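Local coordinates for lipoprotein, putative (Bacillus anthracis, PDB 4O4A) that is of unknown function but is a putative lipoprotein, thought to be lipid-binding, at residues I99-T109 and F121-S132; E37-V45 and H148-L157. One frame throughout, in Å; residues are numbered along the deposited sequence.

Interaction 1. Residues I99-T109 and F121-S132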
loop_
_atom_site.group_PDB
_atom_site.type_symbol
_atom_site.label_atom_id
_atom_site.label_comp_id
_atom_site.label_asym_id
_atom_site.label_seq_id
_atom_site.Cartn_x
_atom_site.Cartn_y
_atom_site.Cartn_z
ATOM N N ILE B 99 6.608 -4.763 32.903
ATOM C CA ILE B 99 7.206 -4.987 31.602
ATOM C C ILE B 99 8.571 -4.329 31.628
ATOM O O ILE B 99 8.801 -3.347 32.341
ATOM C CB ILE B 99 6.346 -4.493 30.437
ATOM C CG1 ILE B 99 5.988 -3.038 30.621
ATOM C CG2 ILE B 99 5.074 -5.322 30.316
ATOM C CD1 ILE B 99 5.417 -2.404 29.374
ATOM N N ASP B 100 9.495 -4.896 30.879
ATOM C CA ASP B 100 10.833 -4.357 30.848
ATOM C C ASP B 100 10.896 -3.000 30.139
ATOM O O ASP B 100 10.166 -2.768 29.196
ATOM C CB ASP B 100 11.770 -5.322 30.118
ATOM C CG ASP B 100 11.931 -6.647 30.835
ATOM O OD1 ASP B 100 11.997 -6.644 32.082
ATOM O OD2 ASP B 100 12.022 -7.692 30.148
ATOM N N SER B 101 11.805 -2.127 30.567
ATOM C CA SER B 101 11.994 -0.840 29.889
ATOM C C SER B 101 12.342 -1.010 28.403
ATOM O O SER B 101 12.106 -0.133 27.612
ATOM C CB SER B 101 13.076 -0.033 30.576
ATOM O OG SER B 101 12.644 0.385 31.865
ATOM N N SER B 102 12.934 -2.142 28.024
ATOM C CA SER B 102 13.264 -2.399 26.620
ATOM C C SER B 102 11.999 -2.508 25.765
ATOM O O SER B 102 12.079 -2.567 24.533
ATOM C CB SER B 102 14.121 -3.657 26.501
ATOM O OG SER B 102 13.478 -4.759 27.093
ATOM N N CYS B 103 10.836 -2.588 26.410
ATOM C CA CYS B 103 9.558 -2.702 25.685
ATOM C C CYS B 103 8.942 -1.349 25.498
ATOM O O CYS B 103 7.857 -1.228 24.935
ATOM C CB CYS B 103 8.568 -3.549 26.465
ATOM S SG CYS B 103 9.140 -5.193 26.886
ATOM N N ILE B 104 9.644 -0.328 25.965
ATOM C CA ILE B 104 9.170 1.015 25.906
ATOM C C ILE B 104 10.139 1.922 25.177
ATOM O O ILE B 104 11.346 1.840 25.377
ATOM C CB ILE B 104 8.985 1.552 27.339
ATOM C CG1 ILE B 104 7.873 0.783 28.084
ATOM C CG2 ILE B 104 8.632 3.029 27.318
ATOM C CD1 ILE B 104 6.498 0.941 27.470
ATOM N N HIS B 105 9.601 2.795 24.333
ATOM C CA HIS B 105 10.406 3.801 23.627
ATOM C C HIS B 105 9.850 5.145 23.957
ATOM O O HIS B 105 8.656 5.374 23.780
ATOM C CB HIS B 105 10.414 3.577 22.117
ATOM C CG HIS B 105 11.001 4.711 21.317
ATOM N ND1 HIS B 105 12.301 5.143 21.469
ATOM C CD2 HIS B 105 10.487 5.441 20.297
ATOM C CE1 HIS B 105 12.545 6.124 20.615
ATOM N NE2 HIS B 105 11.461 6.322 19.888
ATOM N N PHE B 106 10.701 6.017 24.485
ATOM C CA PHE B 106 10.284 7.344 24.827
ATOM C C PHE B 106 10.590 8.189 23.596
ATOM O O PHE B 106 11.738 8.427 23.282
ATOM C CB PHE B 106 11.020 7.852 26.057
ATOM C CG PHE B 106 10.304 8.934 26.730
ATOM C CD1 PHE B 106 9.388 8.648 27.742
ATOM C CD2 PHE B 106 10.470 10.236 26.309
ATOM C CE1 PHE B 106 8.684 9.664 28.349
ATOM C CE2 PHE B 106 9.769 11.257 26.913
ATOM C CZ PHE B 106 8.875 10.972 27.934
ATOM N N SER B 107 9.545 8.616 22.900
ATOM C CA SER B 107 9.694 9.319 21.631
ATOM C C SER B 107 9.958 10.796 21.732
ATOM O O SER B 107 10.983 11.273 21.245
ATOM C CB SER B 107 8.463 9.105 20.755
ATOM O OG SER B 107 8.583 9.879 19.572
ATOM N N SER B 108 9.043 11.542 22.334
ATOM C CA SER B 108 9.235 12.994 22.428
ATOM C C SER B 108 8.299 13.667 23.403
ATOM O O SER B 108 7.309 13.092 23.844
ATOM C CB SER B 108 9.010 13.651 21.064
ATOM O OG SER B 108 7.657 13.519 20.690
ATOM N N THR B 109 8.642 14.898 23.740
ATOM C CA THR B 109 7.840 15.703 24.632
ATOM C C THR B 109 7.762 17.082 24.056
ATOM O O THR B 109 8.571 17.469 23.221
ATOM C CB THR B 109 8.442 15.805 26.041
ATOM O OG1 THR B 109 9.768 16.340 25.960
ATOM C CG2 THR B 109 8.505 14.449 26.679
ATOM N N PHE B 121 2.779 17.547 26.454
ATOM C CA PHE B 121 2.478 16.158 26.092
ATOM C C PHE B 121 3.712 15.286 26.027
ATOM O O PHE B 121 4.850 15.772 25.991
ATOM C CB PHE B 121 1.802 16.106 24.738
ATOM C CG PHE B 121 2.644 16.665 23.627
ATOM C CD1 PHE B 121 3.608 15.892 23.024
ATOM C CD2 PHE B 121 2.468 17.970 23.188
ATOM C CE1 PHE B 121 4.386 16.405 22.007
ATOM C CE2 PHE B 121 3.244 18.487 22.171
ATOM C CZ PHE B 121 4.206 17.702 21.584
ATOM N N ALA B 122 3.466 13.981 25.988
ATOM C CA ALA B 122 4.524 13.016 25.894
ATOM C C ALA B 122 4.140 11.929 24.920
ATOM O O ALA B 122 3.003 11.450 24.914
ATOM C CB ALA B 122 4.814 12.421 27.257
ATOM N N ASN B 123 5.109 11.536 24.104
ATOM C CA ASN B 123 4.936 10.477 23.134
ATOM C C ASN B 123 5.784 9.299 23.501
ATOM O O ASN B 123 7.007 9.413 23.624
ATOM C CB ASN B 123 5.332 10.957 21.752
ATOM C CG ASN B 123 4.283 11.807 21.115
ATOM O OD1 ASN B 123 3.181 11.340 20.881
ATOM N ND2 ASN B 123 4.629 13.052 20.783
ATOM N N LEU B 124 5.136 8.168 23.716
ATOM C CA LEU B 124 5.831 6.944 24.015
ATOM C C LEU B 124 5.300 5.889 23.094
ATOM O O LEU B 124 4.310 6.081 22.413
ATOM C CB LEU B 124 5.592 6.475 25.439
ATOM C CG LEU B 124 6.081 7.353 26.575
ATOM C CD1 LEU B 124 4.965 8.310 26.927
ATOM C CD2 LEU B 124 6.428 6.510 27.793
ATOM N N GLU B 125 5.954 4.748 23.113
ATOM C CA GLU B 125 5.571 3.661 22.273
ATOM C C GLU B 125 5.849 2.395 23.033
ATOM O O GLU B 125 6.870 2.279 23.722
ATOM C CB GLU B 125 6.381 3.730 20.993
ATOM C CG GLU B 125 6.005 2.714 19.953
ATOM C CD GLU B 125 6.839 2.823 18.693
ATOM O OE1 GLU B 125 7.507 3.855 18.479
ATOM O OE2 GLU B 125 6.826 1.853 17.908
ATOM N N VAL B 126 4.954 1.431 22.904
ATOM C CA VAL B 126 5.118 0.167 23.598
ATOM C C VAL B 126 5.049 -0.963 22.608
ATOM O O VAL B 126 4.407 -0.845 21.544
ATOM C CB VAL B 126 4.017 -0.028 24.659
ATOM C CG1 VAL B 126 2.630 -0.068 24.022
ATOM C CG2 VAL B 126 4.248 -1.287 25.462
ATOM N N THR B 127 5.696 -2.068 22.968
ATOM C CA THR B 127 5.661 -3.287 22.166
ATOM C C THR B 127 5.555 -4.498 23.084
ATOM O O THR B 127 5.937 -4.446 24.270
ATOM C CB THR B 127 6.924 -3.450 21.296
ATOM O OG1 THR B 127 6.822 -4.618 20.489
ATOM C CG2 THR B 127 8.167 -3.565 22.151
ATOM N N ARG B 128 4.998 -5.574 22.534
ATOM C CA ARG B 128 4.911 -6.860 23.227
ATOM C C ARG B 128 5.757 -7.837 22.418
ATOM O O ARG B 128 6.431 -8.709 22.957
ATOM C CB ARG B 128 3.483 -7.336 23.238
ATOM C CG ARG B 128 2.512 -6.304 23.791
ATOM C CD ARG B 128 1.077 -6.542 23.318
ATOM N NE ARG B 128 0.673 -7.945 23.325
ATOM C CZ ARG B 128 -0.344 -8.397 22.598
ATOM N NH1 ARG B 128 -1.000 -7.575 21.791
ATOM N NH2 ARG B 128 -0.680 -9.674 22.639
ATOM N N THR B 129 5.699 -7.641 21.107
ATOM C CA THR B 129 6.392 -8.395 20.099
ATOM C C THR B 129 7.902 -8.306 20.075
ATOM O O THR B 129 8.576 -9.318 19.959
ATOM C CB THR B 129 5.928 -7.834 18.726
ATOM O OG1 THR B 129 4.546 -8.161 18.520
ATOM C CG2 THR B 129 6.775 -8.363 17.551
ATOM N N ALA B 130 8.425 -7.092 20.176
ATOM C CA ALA B 130 9.850 -6.851 19.949
ATOM C C ALA B 130 10.668 -6.118 21.010
ATOM O O ALA B 130 11.522 -5.307 20.656
ATOM C CB ALA B 130 9.964 -6.079 18.650
ATOM N N CYS B 131 10.470 -6.406 22.288
ATOM C CA CYS B 131 11.274 -5.719 23.309
ATOM C C CYS B 131 12.753 -5.905 22.964
ATOM O O CYS B 131 13.177 -7.015 22.651
ATOM C CB CYS B 131 10.968 -6.257 24.700
ATOM S SG CYS B 131 9.192 -6.177 25.094
ATOM N N SER B 132 13.513 -4.814 22.959
ATOM C CA SER B 132 14.931 -4.862 22.615
ATOM C C SER B 132 15.546 -3.504 22.837
ATOM O O SER B 132 14.833 -2.525 23.049
ATOM C CB SER B 132 15.116 -5.221 21.147
ATOM O OG SER B 132 14.536 -4.231 20.302
#
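The His105 ring presents its edge to Glu125, with His105 CD2 3.8 Å from Glu125 OE1. Ring and carboxylate planes stand 78° apart. Ser107 N, two residues on, lies over one face of the ring, offset toward its rim. His105 ND1 is hydrogen-bonded to Ser136 O, and Glu125 OE2 forms a salt bridge with Arg140. Asn123 O lies over one face of the Phe106 ring, while Leu124 CD2 lies obliquely 3.7 Å from Phe106 CD1.

The backbones form an antiparallel hairpin with a classic beta bulge. Ser107 N and Ser108 N donate to Asn123 O from the same face of its carbonyl plane, at 2.8 Å and 3.2 Å. Asn123 ND2 also donates to Ser108 OG (3.1 Å). Ser108 holds OG between its backbone N and carbonyl carbon, chi1 66°, within reach of that amide.

Beyond the strands, the disulfide joins Cys103 SG to Cys131 SG (2.0 Å, chi3 105°). Ser132 N donates to Ser102 O, so the hairpin's open end is tied covalently and by backbone bonding.

Strand 104-114 is an edge strand of its sheet within the chain. Strand 117-126 pairs with strand 40-45 on its other side. Phe135 of helix 133-138 packs on His105 and Glu125.

Interaction 2. Residues E37-V45 and H148-L157; sequences EYEGDLIVV and HPAEKKMRDL
This is helix-on-sheet packing: the first turns of helix 149-166 pack on strand 40-45, with Asp41, Ile43 and Val45 turned toward them. The axes run in roughly the same direction, 38° apart, and approach to 8.9 Å. The contact has an apolar patch round Ile43, Val45, Met154 and Leu157, and a polar end at Asp41, His148 and Lys153. The two segments share no hydrogen bond.

Ile43 is central. Its CD1 reaches in beside Lys153 CG and the helix backbone at Met154 N, each at 3.6 Å. Its other branch, CG2, meets Leu157 CD2 (3.7 Å) and the CE methyl of Met154, a selenomethionine whose chain bends at chi2 and chi3 to come round to it. Leu157 CD2 also touches Val45 CG2 at 3.6 Å, so one methyl sits against two strand residues.

Lys153 starts out extended, with CG opposite the backbone N (chi1 177°), then bends at its last two torsions. Lys153 CE passes 3.3 Å from Tyr38 OH, which is itself hydrogen-bonded to Asp41 O. Lys153 NZ hydrogen-bonds to Asp68 O.

At the start of the helix, Asp41 OD1 lies at the edge of the His148 ring, in its plane, 3.3 Å from His148 CE1. His148 is the N-cap: its ND1 accepts from Ala150 N (3.2 Å), also in the ring plane. Asp41 OD2 rests near Pro149 CB and is held by a salt bridge to Arg140.

Strand 40-45 runs between strands 70-72 and 117-126. The helix spreads over both neighbours: Lys153 and Leu157 touch Thr70, and Met154 touches Phe121.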
loop_
_atom_site.group_PDB
_atom_site.type_symbol
_atom_site.label_atom_id
_atom_site.label_comp_id
_atom_site.label_asym_id
_atom_site.label_seq_id
_atom_site.Cartn_x
_atom_site.Cartn_y
_atom_site.Cartn_z
ATOM N N GLU B 37 -3.464 -5.774 26.050
ATOM C CA GLU B 37 -3.659 -6.080 24.644
ATOM C C GLU B 37 -3.163 -4.985 23.702
ATOM O O GLU B 37 -3.032 -5.222 22.499
ATOM C CB GLU B 37 -5.137 -6.443 24.353
ATOM C CG GLU B 37 -6.200 -5.422 24.796
ATOM C CD GLU B 37 -6.538 -5.465 26.295
ATOM O OE1 GLU B 37 -6.532 -4.391 26.947
ATOM O OE2 GLU B 37 -6.803 -6.566 26.829
ATOM N N TYR B 38 -2.855 -3.804 24.234
ATOM C CA TYR B 38 -2.417 -2.693 23.387
ATOM C C TYR B 38 -0.970 -2.759 22.943
ATOM O O TYR B 38 -0.084 -3.213 23.673
ATOM C CB TYR B 38 -2.628 -1.360 24.079
ATOM C CG TYR B 38 -2.374 -0.183 23.161
ATOM C CD1 TYR B 38 -3.367 0.259 22.276
ATOM C CD2 TYR B 38 -1.155 0.486 23.164
ATOM C CE1 TYR B 38 -3.150 1.326 21.429
ATOM C CE2 TYR B 38 -0.934 1.555 22.321
ATOM C CZ TYR B 38 -1.942 1.966 21.461
ATOM O OH TYR B 38 -1.737 3.015 20.629
ATOM N N GLU B 39 -0.750 -2.298 21.720
ATOM C CA GLU B 39 0.573 -2.250 21.149
ATOM C C GLU B 39 0.611 -1.020 20.279
ATOM O O GLU B 39 -0.335 -0.744 19.553
ATOM C CB GLU B 39 0.866 -3.514 20.336
ATOM C CG GLU B 39 2.327 -3.673 19.913
ATOM C CD GLU B 39 2.648 -5.067 19.366
ATOM O OE1 GLU B 39 1.705 -5.792 18.967
ATOM O OE2 GLU B 39 3.848 -5.448 19.360
ATOM N N GLY B 40 1.686 -0.249 20.383
ATOM C CA GLY B 40 1.824 0.912 19.544
ATOM C C GLY B 40 2.126 2.199 20.254
ATOM O O GLY B 40 2.697 2.213 21.333
ATOM N N ASP B 41 1.717 3.282 19.620
ATOM C CA ASP B 41 1.965 4.622 20.100
ATOM C C ASP B 41 1.150 4.965 21.316
ATOM O O ASP B 41 0.009 4.561 21.421
ATOM C CB ASP B 41 1.639 5.602 18.998
ATOM C CG ASP B 41 2.461 5.359 17.756
ATOM O OD1 ASP B 41 3.704 5.316 17.869
ATOM O OD2 ASP B 41 1.870 5.213 16.668
ATOM N N LEU B 42 1.759 5.719 22.233
ATOM C CA LEU B 42 1.112 6.149 23.456
ATOM C C LEU B 42 1.249 7.657 23.593
ATOM O O LEU B 42 2.303 8.238 23.293
ATOM C CB LEU B 42 1.751 5.489 24.669
ATOM C CG LEU B 42 1.612 3.985 24.760
ATOM C CD1 LEU B 42 2.491 3.445 25.871
ATOM C CD2 LEU B 42 0.172 3.591 24.987
ATOM N N ILE B 43 0.186 8.289 24.058
ATOM C CA ILE B 43 0.205 9.714 24.241
ATOM C C ILE B 43 -0.402 10.097 25.578
ATOM O O ILE B 43 -1.453 9.594 25.972
ATOM C CB ILE B 43 -0.562 10.430 23.125
ATOM C CG1 ILE B 43 0.020 10.067 21.754
ATOM C CG2 ILE B 43 -0.507 11.927 23.341
ATOM C CD1 ILE B 43 -0.666 10.719 20.567
ATOM N N VAL B 44 0.292 10.992 26.271
ATOM C CA VAL B 44 -0.179 11.526 27.532
ATOM C C VAL B 44 -0.274 13.015 27.334
ATOM O O VAL B 44 0.681 13.637 26.855
ATOM C CB VAL B 44 0.801 11.269 28.678
ATOM C CG1 VAL B 44 0.224 11.814 29.976
ATOM C CG2 VAL B 44 1.075 9.788 28.825
ATOM N N VAL B 45 -1.413 13.599 27.661
ATOM C CA VAL B 45 -1.570 15.042 27.511
ATOM C C VAL B 45 -1.898 15.623 28.863
ATOM O O VAL B 45 -2.818 15.165 29.534
ATOM C CB VAL B 45 -2.665 15.409 26.519
ATOM C CG1 VAL B 45 -2.752 16.928 26.377
ATOM C CG2 VAL B 45 -2.391 14.770 25.172
ATOM N N HIS B 148 4.740 9.995 10.721
ATOM C CA HIS B 148 4.702 8.948 11.724
ATOM C C HIS B 148 3.251 8.810 12.209
ATOM O O HIS B 148 2.579 9.821 12.439
ATOM C CB HIS B 148 5.629 9.285 12.873
ATOM C CG HIS B 148 5.880 8.140 13.794
ATOM N ND1 HIS B 148 4.983 7.751 14.763
ATOM C CD2 HIS B 148 6.941 7.305 13.905
ATOM C CE1 HIS B 148 5.472 6.722 15.426
ATOM N NE2 HIS B 148 6.665 6.437 14.933
ATOM N N PRO B 149 2.761 7.562 12.375
ATOM C CA PRO B 149 1.381 7.309 12.816
ATOM C C PRO B 149 0.942 8.065 14.063
ATOM O O PRO B 149 -0.247 8.309 14.251
ATOM C CB PRO B 149 1.381 5.816 13.084
ATOM C CG PRO B 149 2.379 5.278 12.122
ATOM C CD PRO B 149 3.468 6.306 12.074
ATOM N N ALA B 150 1.896 8.437 14.901
ATOM C CA ALA B 150 1.621 9.182 16.133
ATOM C C ALA B 150 1.150 10.599 15.862
ATOM O O ALA B 150 0.477 11.198 16.711
ATOM C CB ALA B 150 2.860 9.215 17.015
ATOM N N GLU B 151 1.523 11.135 14.699
ATOM C CA GLU B 151 1.098 12.471 14.305
ATOM C C GLU B 151 -0.394 12.490 14.144
ATOM O O GLU B 151 -1.051 13.425 14.606
ATOM C CB GLU B 151 1.746 12.916 12.986
ATOM C CG GLU B 151 3.237 13.171 13.092
ATOM C CD GLU B 151 3.579 14.356 13.987
ATOM O OE1 GLU B 151 2.698 15.207 14.259
ATOM O OE2 GLU B 151 4.746 14.447 14.418
ATOM N N LYS B 152 -0.940 11.450 13.519
ATOM C CA LYS B 152 -2.365 11.392 13.328
ATOM C C LYS B 152 -3.060 11.133 14.654
ATOM O O LYS B 152 -4.071 11.757 14.958
ATOM C CB LYS B 152 -2.770 10.308 12.332
ATOM C CG LYS B 152 -4.259 10.383 12.013
ATOM C CD LYS B 152 -4.730 9.280 11.084
ATOM C CE LYS B 152 -6.115 9.579 10.542
ATOM N NZ LYS B 152 -7.106 9.886 11.596
ATOM N N LYS B 153 -2.533 10.194 15.432
ATOM C CA LYS B 153 -3.129 9.880 16.727
ATOM C C LYS B 153 -3.255 11.151 17.564
ATOM O O LYS B 153 -4.279 11.370 18.208
ATOM C CB LYS B 153 -2.311 8.817 17.464
ATOM C CG LYS B 153 -2.845 8.490 18.854
ATOM C CD LYS B 153 -2.026 7.426 19.593
ATOM C CE LYS B 153 -2.499 6.003 19.351
ATOM N NZ LYS B 153 -3.817 5.788 19.989
HETATM N N MSE B 154 -2.212 11.982 17.529
HETATM C CA MSE B 154 -2.173 13.238 18.277
HETATM C C MSE B 154 -3.161 14.224 17.709
HETATM O O MSE B 154 -3.904 14.888 18.436
HETATM C CB MSE B 154 -0.751 13.807 18.191
HETATM C CG MSE B 154 -0.614 15.194 18.819
HETATM SE SE MSE B 154 -1.063 15.168 20.746
HETATM C CE MSE B 154 0.722 14.944 21.459
ATOM N N ARG B 155 -3.156 14.334 16.397
ATOM C CA ARG B 155 -4.046 15.229 15.709
ATOM C C ARG B 155 -5.469 14.936 16.147
ATOM O O ARG B 155 -6.189 15.844 16.530
ATOM C CB ARG B 155 -3.910 15.016 14.208
ATOM C CG ARG B 155 -4.549 16.102 13.393
ATOM C CD ARG B 155 -4.337 15.909 11.876
ATOM N NE ARG B 155 -3.000 15.463 11.579
ATOM C CZ ARG B 155 -2.667 14.355 10.917
ATOM N NH1 ARG B 155 -3.573 13.559 10.354
ATOM N NH2 ARG B 155 -1.386 14.089 10.745
ATOM N N ASP B 156 -5.851 13.659 16.124
ATOM C CA ASP B 156 -7.198 13.242 16.501
ATOM C C ASP B 156 -7.467 13.429 17.978
ATOM O O ASP B 156 -8.566 13.815 18.363
ATOM C CB ASP B 156 -7.445 11.782 16.119
ATOM C CG ASP B 156 -7.375 11.543 14.609
ATOM O OD1 ASP B 156 -7.582 12.499 13.824
ATOM O OD2 ASP B 156 -7.122 10.389 14.199
ATOM N N LEU B 157 -6.470 13.175 18.806
ATOM C CA LEU B 157 -6.639 13.306 20.248
ATOM C C LEU B 157 -6.888 14.746 20.647
ATOM O O LEU B 157 -7.712 15.013 21.515
ATOM C CB LEU B 157 -5.415 12.775 20.989
ATOM C CG LEU B 157 -5.444 12.933 22.512
ATOM C CD1 LEU B 157 -6.675 12.277 23.124
ATOM C CD2 LEU B 157 -4.181 12.385 23.141
#

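In the fold
The two contacts share the four-stranded mixed sheet, and their centres are about 12 Å apart. Both segments of interaction 1 fall between the two segments of interaction 2 in sequence. Strand 40-45 comes first, the hairpin 104-114/117-126 follows, and the helix at 149-157 comes last. Strands 40-45 and 117-126 are neighbours, probably bonded through Leu42 N to Leu124 O, 2.6 Å, and Val126 N to Gly40 O, 2.9 Å. A single residue, Arg140, between helices 133-138 and 149-166, is the partner of an acid in each contact. The helix covers the face of the sheet that carries Ile43 and Asn123, while the hairpin extends the sheet beside strand 40-45.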